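Local atomic coordinates of glycosyltransferase (duf1792) (Streptococcus sanguinis, PDB entry 5V4A), a protein that binds UDP as the C-terminal glycosyltransferase domain of a longer protein and probably transfers sugar from a nucleotide-sugar donor. Residues Tyr228-Met233 with Lys244-His249; Ile145-Thr150 with Gln261-Gln266; Asn157-Gly162 with Gly222-Glu227. All coordinates share one frame; numbering follows the deposited sequence.

Interaction 1. Residues Tyr228-Met233 with Lys244-His249; sequences YEWFQM and KHTAEH. With UDP (uridine-5'-diphosphate), chain C.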
loop_
_atom_site.group_PDB
_atom_site.type_symbol
_atom_site.label_atom_id
_atom_site.label_comp_id
_atom_site.label_asym_id
_atom_site.label_seq_id
_atom_site.Cartn_x
_atom_site.Cartn_y
_atom_site.Cartn_z
ATOM N N TYR A 228 8.174 -8.849 -9.621
ATOM C CA TYR A 228 7.670 -9.522 -8.427
ATOM C C TYR A 228 8.404 -10.836 -8.184
ATOM O O TYR A 228 8.733 -11.169 -7.043
ATOM C CB TYR A 228 6.172 -9.784 -8.565
ATOM C CG TYR A 228 5.458 -10.185 -7.294
ATOM C CD1 TYR A 228 5.385 -9.320 -6.211
ATOM C CD2 TYR A 228 4.848 -11.426 -7.183
ATOM C CE1 TYR A 228 4.702 -9.673 -5.054
ATOM C CE2 TYR A 228 4.162 -11.789 -6.031
ATOM C CZ TYR A 228 4.100 -10.908 -4.970
ATOM O OH TYR A 228 3.437 -11.259 -3.810
ATOM N N GLU A 229 8.663 -11.601 -9.242
ATOM C CA GLU A 229 9.421 -12.837 -9.069
ATOM C C GLU A 229 10.807 -12.549 -8.509
ATOM O O GLU A 229 11.238 -13.184 -7.535
ATOM C CB GLU A 229 9.519 -13.587 -10.388
ATOM C CG GLU A 229 8.218 -14.177 -10.855
ATOM C CD GLU A 229 7.936 -15.547 -10.282
ATOM O OE1 GLU A 229 6.849 -16.080 -10.582
ATOM O OE2 GLU A 229 8.795 -16.101 -9.550
ATOM N N TRP A 230 11.490 -11.542 -9.064
ATOM C CA TRP A 230 12.809 -11.191 -8.547
ATOM C C TRP A 230 12.724 -10.733 -7.094
ATOM O O TRP A 230 13.577 -11.097 -6.272
ATOM C CB TRP A 230 13.448 -10.107 -9.412
ATOM C CG TRP A 230 13.833 -10.604 -10.761
ATOM C CD1 TRP A 230 14.268 -11.854 -11.076
ATOM C CD2 TRP A 230 13.820 -9.861 -11.985
ATOM N NE1 TRP A 230 14.522 -11.944 -12.423
ATOM C CE2 TRP A 230 14.262 -10.731 -13.004
ATOM C CE3 TRP A 230 13.482 -8.545 -12.318
ATOM C CZ2 TRP A 230 14.366 -10.330 -14.335
ATOM C CZ3 TRP A 230 13.588 -8.147 -13.644
ATOM C CH2 TRP A 230 14.027 -9.037 -14.636
ATOM N N PHE A 231 11.695 -9.940 -6.761
ATOM C CA PHE A 231 11.489 -9.501 -5.383
ATOM C C PHE A 231 11.290 -10.694 -4.449
ATOM O O PHE A 231 11.934 -10.784 -3.397
ATOM C CB PHE A 231 10.297 -8.523 -5.337
ATOM C CG PHE A 231 9.765 -8.233 -3.965
ATOM C CD1 PHE A 231 10.490 -7.467 -3.070
ATOM C CD2 PHE A 231 8.490 -8.643 -3.607
ATOM C CE1 PHE A 231 9.975 -7.157 -1.802
ATOM C CE2 PHE A 231 7.957 -8.327 -2.344
ATOM C CZ PHE A 231 8.706 -7.589 -1.444
ATOM N N GLN A 232 10.446 -11.650 -4.837
ATOM C CA GLN A 232 10.156 -12.761 -3.936
ATOM C C GLN A 232 11.359 -13.679 -3.746
ATOM O O GLN A 232 11.503 -14.293 -2.687
ATOM C CB GLN A 232 8.973 -13.577 -4.453
ATOM C CG GLN A 232 7.698 -12.781 -4.654
ATOM C CD GLN A 232 6.761 -12.870 -3.480
ATOM O OE1 GLN A 232 7.025 -12.308 -2.418
ATOM N NE2 GLN A 232 5.651 -13.580 -3.663
ATOM N N MET A 233 12.221 -13.790 -4.755
ATOM C CA MET A 233 13.428 -14.599 -4.652
ATOM C C MET A 233 14.574 -13.819 -4.022
ATOM O O MET A 233 15.620 -14.401 -3.720
ATOM C CB MET A 233 13.784 -15.142 -6.048
ATOM C CG MET A 233 14.732 -14.308 -6.835
ATOM S SD MET A 233 15.079 -15.103 -8.425
ATOM C CE MET A 233 13.425 -15.603 -8.862
ATOM N N LYS A 244 8.364 -19.076 -18.289
ATOM C CA LYS A 244 7.560 -17.984 -18.821
ATOM C C LYS A 244 8.534 -16.902 -19.244
ATOM O O LYS A 244 9.752 -17.046 -19.083
ATOM C CB LYS A 244 6.553 -17.459 -17.794
ATOM C CG LYS A 244 7.191 -16.974 -16.524
ATOM C CD LYS A 244 6.158 -16.312 -15.632
ATOM C CE LYS A 244 6.557 -16.432 -14.178
ATOM N NZ LYS A 244 5.519 -15.890 -13.244
ATOM N N HIS A 245 7.973 -15.820 -19.790
ATOM C CA HIS A 245 8.733 -14.654 -20.201
ATOM C C HIS A 245 9.445 -14.020 -19.015
ATOM O O HIS A 245 8.892 -13.926 -17.914
ATOM C CB HIS A 245 7.767 -13.633 -20.825
ATOM C CG HIS A 245 8.404 -12.332 -21.196
ATOM N ND1 HIS A 245 9.184 -12.183 -22.320
ATOM C CD2 HIS A 245 8.376 -11.120 -20.591
ATOM C CE1 HIS A 245 9.619 -10.939 -22.388
ATOM N NE2 HIS A 245 9.145 -10.273 -21.352
ATOM N N THR A 246 10.661 -13.531 -19.263
ATOM C CA THR A 246 11.424 -12.756 -18.298
ATOM C C THR A 246 11.778 -11.404 -18.902
ATOM O O THR A 246 12.308 -11.337 -20.011
ATOM C CB THR A 246 12.704 -13.473 -17.854
ATOM O OG1 THR A 246 12.380 -14.788 -17.391
ATOM C CG2 THR A 246 13.400 -12.703 -16.742
ATOM N N ALA A 247 11.512 -10.337 -18.147
ATOM C CA ALA A 247 11.878 -8.991 -18.575
ATOM C C ALA A 247 13.359 -8.912 -18.937
ATOM O O ALA A 247 14.219 -9.439 -18.224
ATOM C CB ALA A 247 11.578 -8.003 -17.450
ATOM N N GLU A 248 13.644 -8.206 -20.033
ATOM C CA GLU A 248 14.992 -8.000 -20.562
ATOM C C GLU A 248 15.643 -9.309 -21.004
ATOM O O GLU A 248 16.870 -9.392 -21.118
ATOM C CB GLU A 248 15.887 -7.249 -19.565
ATOM C CG GLU A 248 15.608 -5.727 -19.500
ATOM C CD GLU A 248 14.442 -5.361 -18.575
ATOM O OE1 GLU A 248 14.625 -5.471 -17.345
ATOM O OE2 GLU A 248 13.359 -4.947 -19.067
ATOM N N HIS A 249 14.828 -10.345 -21.206
ATOM C CA HIS A 249 15.194 -11.522 -21.984
ATOM C C HIS A 249 14.154 -11.626 -23.100
ATOM O O HIS A 249 13.423 -12.615 -23.212
ATOM C CB HIS A 249 15.241 -12.765 -21.094
ATOM C CG HIS A 249 16.246 -12.673 -19.987
ATOM N ND1 HIS A 249 17.540 -13.135 -20.106
ATOM C CD2 HIS A 249 16.147 -12.152 -18.740
ATOM C CE1 HIS A 249 18.187 -12.919 -18.973
ATOM N NE2 HIS A 249 17.367 -12.322 -18.129
HETATM N N1 UDP C . 4.508 -8.247 -24.778
HETATM C C2 UDP C . 3.584 -9.053 -25.400
HETATM N N3 UDP C . 3.427 -8.831 -26.743
HETATM C C4 UDP C . 4.094 -7.900 -27.515
HETATM C C5 UDP C . 5.027 -7.092 -26.798
HETATM C C6 UDP C . 5.194 -7.278 -25.472
HETATM O O2 UDP C . 2.946 -9.910 -24.808
HETATM O O4 UDP C . 3.834 -7.808 -28.729
HETATM C "C1'" UDP C . 4.662 -8.396 -23.306
HETATM C "C2'" UDP C . 5.925 -9.073 -22.790
HETATM O "O2'" UDP C . 5.849 -10.490 -22.935
HETATM C "C3'" UDP C . 5.908 -8.596 -21.322
HETATM C "C4'" UDP C . 5.225 -7.216 -21.398
HETATM O "O4'" UDP C . 4.699 -7.108 -22.738
HETATM O "O3'" UDP C . 5.108 -9.421 -20.484
HETATM C "C5'" UDP C . 6.104 -6.029 -21.079
HETATM O "O5'" UDP C . 5.452 -4.766 -21.335
HETATM P PA UDP C . 6.243 -3.403 -21.206
HETATM O O1A UDP C . 7.318 -3.291 -22.284
HETATM O O2A UDP C . 5.226 -2.325 -21.144
HETATM O O3A UDP C . 7.032 -3.530 -19.780
HETATM P PB UDP C . 7.771 -2.490 -18.832
HETATM O O1B UDP C . 7.537 -1.151 -19.543
HETATM O O2B UDP C . 9.255 -2.912 -18.943
HETATM O O3B UDP C . 7.217 -2.517 -17.440
#

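Interaction 2. Residues Ile145-Thr150 with Gln261-Gln266; sequences IVEGLT and QAYDSQ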
loop_
_atom_site.group_PDB
_atom_site.type_symbol
_atom_site.label_atom_id
_atom_site.label_comp_id
_atom_site.label_asym_id
_atom_site.label_seq_id
_atom_site.Cartn_x
_atom_site.Cartn_y
_atom_site.Cartn_z
ATOM N N ILE A 145 -7.321 -9.576 -17.701
ATOM C CA ILE A 145 -5.897 -9.473 -17.948
ATOM C C ILE A 145 -5.654 -9.664 -19.440
ATOM O O ILE A 145 -6.042 -10.688 -20.010
ATOM C CB ILE A 145 -5.142 -10.509 -17.106
ATOM C CG1 ILE A 145 -5.135 -10.092 -15.636
ATOM C CG2 ILE A 145 -3.786 -10.762 -17.644
ATOM C CD1 ILE A 145 -4.401 -11.066 -14.730
ATOM N N VAL A 146 -5.015 -8.682 -20.067
ATOM C CA VAL A 146 -4.719 -8.697 -21.503
ATOM C C VAL A 146 -3.205 -8.742 -21.668
ATOM O O VAL A 146 -2.517 -7.747 -21.404
ATOM C CB VAL A 146 -5.327 -7.477 -22.208
ATOM C CG1 VAL A 146 -5.214 -7.641 -23.720
ATOM C CG2 VAL A 146 -6.798 -7.314 -21.795
ATOM N N GLU A 147 -2.680 -9.896 -22.091
ATOM C CA GLU A 147 -1.244 -10.140 -22.069
ATOM C C GLU A 147 -0.863 -11.075 -23.212
ATOM O O GLU A 147 -1.717 -11.670 -23.873
ATOM C CB GLU A 147 -0.809 -10.771 -20.747
ATOM C CG GLU A 147 -1.261 -12.219 -20.599
ATOM C CD GLU A 147 -0.930 -12.811 -19.219
ATOM O OE1 GLU A 147 -1.435 -13.910 -18.909
ATOM O OE2 GLU A 147 -0.174 -12.174 -18.450
ATOM N N GLY A 148 0.452 -11.209 -23.425
ATOM C CA GLY A 148 0.963 -12.113 -24.439
ATOM C C GLY A 148 1.071 -13.565 -23.980
ATOM O O GLY A 148 0.943 -13.906 -22.799
ATOM N N LEU A 149 1.336 -14.428 -24.964
ATOM C CA LEU A 149 1.349 -15.870 -24.737
ATOM C C LEU A 149 2.360 -16.268 -23.664
ATOM O O LEU A 149 2.085 -17.158 -22.851
ATOM C CB LEU A 149 1.643 -16.601 -26.051
ATOM C CG LEU A 149 1.625 -18.125 -25.984
ATOM C CD1 LEU A 149 0.275 -18.629 -25.466
ATOM C CD2 LEU A 149 1.980 -18.751 -27.329
ATOM N N THR A 150 3.531 -15.632 -23.649
ATOM C CA THR A 150 4.601 -15.996 -22.719
ATOM C C THR A 150 4.585 -15.188 -21.434
ATOM O O THR A 150 5.340 -15.511 -20.510
ATOM C CB THR A 150 5.974 -15.846 -23.396
ATOM O OG1 THR A 150 6.202 -14.471 -23.739
ATOM C CG2 THR A 150 6.084 -16.739 -24.631
ATOM N N GLN A 261 -3.389 -25.120 -14.162
ATOM C CA GLN A 261 -4.806 -25.326 -14.420
ATOM C C GLN A 261 -5.651 -24.102 -14.093
ATOM O O GLN A 261 -6.698 -23.910 -14.715
ATOM C CB GLN A 261 -5.315 -26.534 -13.634
ATOM C CG GLN A 261 -4.820 -27.858 -14.173
ATOM C CD GLN A 261 -5.325 -28.112 -15.579
ATOM O OE1 GLN A 261 -4.551 -28.422 -16.486
ATOM N NE2 GLN A 261 -6.632 -27.970 -15.771
ATOM N N ALA A 262 -5.242 -23.281 -13.126
ATOM C CA ALA A 262 -5.957 -22.025 -12.901
ATOM C C ALA A 262 -5.798 -21.095 -14.094
ATOM O O ALA A 262 -6.779 -20.508 -14.573
ATOM C CB ALA A 262 -5.469 -21.352 -11.615
ATOM N N TYR A 263 -4.566 -20.957 -14.594
ATOM C CA TYR A 263 -4.320 -20.127 -15.771
ATOM C C TYR A 263 -5.158 -20.607 -16.946
ATOM O O TYR A 263 -5.852 -19.815 -17.594
ATOM C CB TYR A 263 -2.822 -20.141 -16.119
ATOM C CG TYR A 263 -2.468 -19.491 -17.447
ATOM C CD1 TYR A 263 -2.294 -20.259 -18.594
ATOM C CD2 TYR A 263 -2.244 -18.120 -17.538
ATOM C CE1 TYR A 263 -1.957 -19.675 -19.803
ATOM C CE2 TYR A 263 -1.904 -17.527 -18.745
ATOM C CZ TYR A 263 -1.762 -18.311 -19.870
ATOM O OH TYR A 263 -1.410 -17.731 -21.063
ATOM N N ASP A 264 -5.107 -21.918 -17.231
ATOM C CA ASP A 264 -5.860 -22.468 -18.356
ATOM C C ASP A 264 -7.334 -22.107 -18.265
ATOM O O ASP A 264 -7.950 -21.714 -19.260
ATOM C CB ASP A 264 -5.735 -23.991 -18.398
ATOM C CG ASP A 264 -4.362 -24.467 -18.827
ATOM O OD1 ASP A 264 -3.582 -23.639 -19.346
ATOM O OD2 ASP A 264 -4.078 -25.680 -18.648
ATOM N N SER A 265 -7.909 -22.227 -17.072
ATOM C CA SER A 265 -9.328 -21.981 -16.865
ATOM C C SER A 265 -9.690 -20.510 -16.938
ATOM O O SER A 265 -10.881 -20.196 -16.968
ATOM C CB SER A 265 -9.770 -22.527 -15.503
ATOM O OG SER A 265 -9.275 -21.735 -14.431
ATOM N N GLN A 266 -8.716 -19.612 -16.887
ATOM C CA GLN A 266 -9.018 -18.189 -16.911
ATOM C C GLN A 266 -9.045 -17.632 -18.322
ATOM O O GLN A 266 -9.486 -16.496 -18.516
ATOM C CB GLN A 266 -8.005 -17.393 -16.086
ATOM C CG GLN A 266 -8.141 -17.601 -14.578
ATOM C CD GLN A 266 -6.852 -17.307 -13.834
ATOM O OE1 GLN A 266 -5.887 -16.807 -14.414
ATOM N NE2 GLN A 266 -6.831 -17.614 -12.538
HETATM O O HOH W 1 -0.053 -15.415 -20.579
HETATM O O HOH W 2 0.561 -19.594 -22.032
#

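Interaction 3. Residues Asn157-Gly162 with Gly222-Glu227; sequences NDLFDG and GHIDSE. With UDP (uridine-5'-diphosphate), chain C.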
loop_
_atom_site.group_PDB
_atom_site.type_symbol
_atom_site.label_atom_id
_atom_site.label_comp_id
_atom_site.label_asym_id
_atom_site.label_seq_id
_atom_site.Cartn_x
_atom_site.Cartn_y
_atom_site.Cartn_z
ATOM N N ASN A 157 3.084 -17.526 -8.765
ATOM C CA ASN A 157 3.283 -16.627 -7.638
ATOM C C ASN A 157 1.910 -16.133 -7.190
ATOM O O ASN A 157 0.882 -16.472 -7.783
ATOM C CB ASN A 157 4.251 -15.496 -8.015
ATOM C CG ASN A 157 3.696 -14.587 -9.121
ATOM O OD1 ASN A 157 2.665 -13.949 -8.946
ATOM N ND2 ASN A 157 4.384 -14.532 -10.259
ATOM N N ASP A 158 1.887 -15.344 -6.116
ATOM C CA ASP A 158 0.633 -14.894 -5.516
ATOM C C ASP A 158 0.319 -13.433 -5.833
ATOM O O ASP A 158 -0.368 -12.756 -5.050
ATOM C CB ASP A 158 0.661 -15.131 -4.008
ATOM C CG ASP A 158 1.644 -14.224 -3.295
ATOM O OD1 ASP A 158 2.520 -13.654 -3.973
ATOM O OD2 ASP A 158 1.557 -14.100 -2.057
ATOM N N LEU A 159 0.835 -12.928 -6.956
ATOM C CA LEU A 159 0.651 -11.517 -7.305
ATOM C C LEU A 159 -0.821 -11.102 -7.300
ATOM O O LEU A 159 -1.188 -10.067 -6.725
ATOM C CB LEU A 159 1.255 -11.251 -8.682
ATOM C CG LEU A 159 2.052 -9.983 -9.024
ATOM C CD1 LEU A 159 1.886 -9.643 -10.492
ATOM C CD2 LEU A 159 1.721 -8.797 -8.177
ATOM N N PHE A 160 -1.675 -11.903 -7.940
ATOM C CA PHE A 160 -3.087 -11.600 -8.149
ATOM C C PHE A 160 -4.001 -12.449 -7.279
ATOM O O PHE A 160 -5.213 -12.499 -7.522
ATOM C CB PHE A 160 -3.447 -11.785 -9.630
ATOM C CG PHE A 160 -2.678 -10.889 -10.551
ATOM C CD1 PHE A 160 -2.782 -9.514 -10.442
ATOM C CD2 PHE A 160 -1.847 -11.425 -11.538
ATOM C CE1 PHE A 160 -2.073 -8.677 -11.294
ATOM C CE2 PHE A 160 -1.132 -10.600 -12.388
ATOM C CZ PHE A 160 -1.244 -9.225 -12.274
ATOM N N ASP A 161 -3.456 -13.106 -6.255
ATOM C CA ASP A 161 -4.277 -13.960 -5.409
ATOM C C ASP A 161 -5.310 -13.160 -4.612
ATOM O O ASP A 161 -6.300 -13.738 -4.150
ATOM C CB ASP A 161 -3.381 -14.778 -4.472
ATOM C CG ASP A 161 -2.685 -15.957 -5.179
ATOM O OD1 ASP A 161 -2.719 -16.042 -6.432
ATOM O OD2 ASP A 161 -2.078 -16.793 -4.468
ATOM N N GLY A 162 -5.099 -11.854 -4.439
ATOM C CA GLY A 162 -6.059 -10.991 -3.771
ATOM C C GLY A 162 -7.196 -10.491 -4.639
ATOM O O GLY A 162 -8.128 -9.859 -4.121
ATOM N N GLY A 222 2.744 -3.693 -17.597
ATOM C CA GLY A 222 3.968 -4.234 -18.179
ATOM C C GLY A 222 4.648 -5.405 -17.490
ATOM O O GLY A 222 4.060 -6.475 -17.318
ATOM N N HIS A 223 5.917 -5.207 -17.127
ATOM C CA HIS A 223 6.785 -6.264 -16.619
ATOM C C HIS A 223 6.645 -6.483 -15.112
ATOM O O HIS A 223 7.587 -6.976 -14.476
ATOM C CB HIS A 223 8.238 -5.955 -16.982
ATOM C CG HIS A 223 8.665 -6.500 -18.311
ATOM N ND1 HIS A 223 9.398 -5.765 -19.217
ATOM C CD2 HIS A 223 8.486 -7.720 -18.874
ATOM C CE1 HIS A 223 9.638 -6.500 -20.289
ATOM N NE2 HIS A 223 9.100 -7.693 -20.105
ATOM N N ILE A 224 5.489 -6.147 -14.528
ATOM C CA ILE A 224 5.309 -6.269 -13.077
ATOM C C ILE A 224 5.600 -7.688 -12.590
ATOM O O ILE A 224 6.170 -7.873 -11.502
ATOM C CB ILE A 224 3.887 -5.813 -12.678
ATOM C CG1 ILE A 224 3.780 -5.699 -11.161
ATOM C CG2 ILE A 224 2.839 -6.793 -13.163
ATOM C CD1 ILE A 224 4.835 -4.791 -10.573
ATOM N N ASP A 225 5.268 -8.711 -13.397
ATOM C CA ASP A 225 5.421 -10.087 -12.928
ATOM C C ASP A 225 6.887 -10.458 -12.761
ATOM O O ASP A 225 7.236 -11.169 -11.816
ATOM C CB ASP A 225 4.756 -11.094 -13.878
ATOM C CG ASP A 225 5.009 -12.557 -13.439
ATOM O OD1 ASP A 225 6.029 -13.171 -13.858
ATOM O OD2 ASP A 225 4.198 -13.077 -12.635
ATOM N N SER A 226 7.752 -10.031 -13.691
ATOM C CA SER A 226 9.171 -10.347 -13.548
ATOM C C SER A 226 9.752 -9.660 -12.322
ATOM O O SER A 226 10.545 -10.252 -11.583
ATOM C CB SER A 226 9.949 -9.928 -14.798
ATOM O OG SER A 226 9.554 -10.655 -15.945
ATOM N N GLU A 227 9.356 -8.412 -12.080
ATOM C CA GLU A 227 9.900 -7.709 -10.931
ATOM C C GLU A 227 9.416 -8.340 -9.636
ATOM O O GLU A 227 10.173 -8.405 -8.661
ATOM C CB GLU A 227 9.537 -6.219 -10.995
ATOM C CG GLU A 227 10.263 -5.486 -12.133
ATOM C CD GLU A 227 11.458 -4.701 -11.637
ATOM O OE1 GLU A 227 11.774 -4.818 -10.433
ATOM O OE2 GLU A 227 12.088 -3.975 -12.439
HETATM N N1 UDP C . 4.508 -8.247 -24.778
HETATM C C2 UDP C . 3.584 -9.053 -25.400
HETATM N N3 UDP C . 3.427 -8.831 -26.743
HETATM C C4 UDP C . 4.094 -7.900 -27.515
HETATM C C5 UDP C . 5.027 -7.092 -26.798
HETATM C C6 UDP C . 5.194 -7.278 -25.472
HETATM O O2 UDP C . 2.946 -9.910 -24.808
HETATM O O4 UDP C . 3.834 -7.808 -28.729
HETATM C "C1'" UDP C . 4.662 -8.396 -23.306
HETATM C "C2'" UDP C . 5.925 -9.073 -22.790
HETATM O "O2'" UDP C . 5.849 -10.490 -22.935
HETATM C "C3'" UDP C . 5.908 -8.596 -21.322
HETATM C "C4'" UDP C . 5.225 -7.216 -21.398
HETATM O "O4'" UDP C . 4.699 -7.108 -22.738
HETATM O "O3'" UDP C . 5.108 -9.421 -20.484
HETATM C "C5'" UDP C . 6.104 -6.029 -21.079
HETATM O "O5'" UDP C . 5.452 -4.766 -21.335
HETATM P PA UDP C . 6.243 -3.403 -21.206
HETATM O O1A UDP C . 7.318 -3.291 -22.284
HETATM O O2A UDP C . 5.226 -2.325 -21.144
HETATM O O3A UDP C . 7.032 -3.530 -19.780
HETATM P PB UDP C . 7.771 -2.490 -18.832
HETATM O O1B UDP C . 7.537 -1.151 -19.543
HETATM O O2B UDP C . 9.255 -2.912 -18.943
HETATM O O3B UDP C . 7.217 -2.517 -17.440
#

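Interaction 1. Residues Tyr228-Met233 with Lys244-His249
The indole of Trp230 meets the 244-249 loop with the outer end of its six-membered ring. Ala247 O lies near the ring plane at that edge, 3.6 Å from Trp230 CH2, while Ala247 CB stands 3.9 Å from the same carbon. Thr246 comes in obliquely with its methyl, CG2 sitting 3.5 Å from Trp230 CZ2. With CG2 anti to its own backbone N, Thr246 gives the methyl to the indole and keeps OG1 for the backbone N of Leu241. The pyrrole N-H of the indole is used elsewhere, Trp230 NE1 hydrogen-bonding to Val239 O. In the loop, the His245 imidazole has UDP O2' over the centre of one face, 3.5 Å above its plane.

A type II turn from Thr246 to His249, closed by His249 N to Thr246 O at 3.0 Å, sets out the Ala247 carbonyl that the tryptophan edge approaches. One residue before the tryptophan, Glu229 and Lys244 reach for one another from opposite directions. The lysine chain is extended beyond CG, and NZ donates to Glu229 OE1 over 3.0 Å in a salt bridge. It meets that oxygen on the anti side, 30° out of the carboxylate plane.

Each charge has further partners: Asn157 ND2 also reaches Glu229 OE1, and Lys244 NZ also binds Asp225 OD1 and Val155 O. A buried ammonium shared between two carboxylates and a carbonyl should be strongly favoured in its charged form, and it ties the loop bearing His245 to the helix.

Interaction 2. Residues Ile145-Thr150 with Gln261-Gln266
Tyr263, from the short helix 261-266, points its phenol at the end of strand 142-148 and meets Glu147 coming from the opposite direction. Its CG lies anti to the backbone N (chi1 171°), which carries the ring away from the helix and brings OH up to the carbonyls of Gly148 and Leu149, near enough for a water to bridge to each. Glu147 takes a different course: CG is tucked between its own N and carbonyl carbon (chi1 71°), and the rest of the chain runs out extended, bringing the carboxylate to the rim of the phenol. OE1 lies at the ring edge, in its plane, 3.7 Å from Tyr263 CE2, with carboxylate and ring planes turned 42° apart.

The phenol joins the strand end and the following loop through water. One molecule sits 2.7 Å from Tyr263 OH and donates to Gly148 O at 2.9 Å, with a weak bond to Glu147 OE1. A second lies 2.9 Å from Tyr263 OH and donates to Leu149 O at 3.0 Å, so two waters link a single hydroxyl to two successive carbonyls.

The glutamate is held at both oxygens by residues outside the pair: OE1 forms a salt bridge with Arg168, and OE2 accepts from the backbone N of Ser153. Arg152 makes a cation-pi contact with the tyrosine ring.

Strand 142-148 is the middle strand of a five-stranded parallel sheet, and its last residue, Gly148, touches UDP. A nucleotide bound at the C-terminal end of a parallel strand recalls Rossmann-like alpha/beta folds, and here belongs to the GT-D glycosyltransferase fold.

Interaction 3. Residues Asn157-Gly162 with Gly222-Glu227
A type I turn from Asp158 to Asp161 faces the first turn of helix 224-233, bringing the CA atoms of Leu159 and Asp225 to 7.5 Å. Beside the turn, Asn157 uses both ends of its amide. OD1 accepts from Leu159 N at 2.9 Å, in the carbonyl plane and on a lone pair, which makes an Asx turn and fixes the rotation of the amide. ND2 is thereby aimed at Asp225 OD2, 2.8 Å away, an approach on the syn side but 30° out of the carboxylate plane. The Asp225 carboxylate swings out anti to its backbone N to meet it. Next to this polar pair Leu159 CD1 packs on Ile224 CG2 at 4.0 Å, the two chains slanting across each other.

At the start of the same helix, N-cap His223 grips the beta-phosphate twice: its backbone N gives an almost straight bond to UDP O3B (3.0 Å), and ND1 donates to UDP O2B (2.9 Å). UDP C5' lies over the centre of the imidazole face.

Asp225 OD2 also accepts from Gly154 N. Two N-H donors on one carboxylate oxygen would stabilise its negative charge, while the helix N-terminus probably offsets part of the charge on the diphosphate.

Interactions 1 and 3 share helix 224-233 and have centres about 9 Å apart. Lys244 NZ to Asp225 OD1 (2.8 Å) is one joint between them, and the approach of Tyr228 OH to Asp158 OD1 at 2.6 Å, probably a hydrogen bond, is another. Both reach UDP, through two histidines, His245 and His223, that are hydrogen-bonded to each other by their NE2 atoms. Interaction 2, its centre about 17 Å from that of interaction 1, encloses the other two along the chain. It joins interaction 1 where His245 N probably bonds Thr150 O (2.7 Å), and meets interaction 3 by packing of Ile145 CD1 on Phe160 CE2 (4.0 Å). Gly148 adds a third contact with the nucleotide.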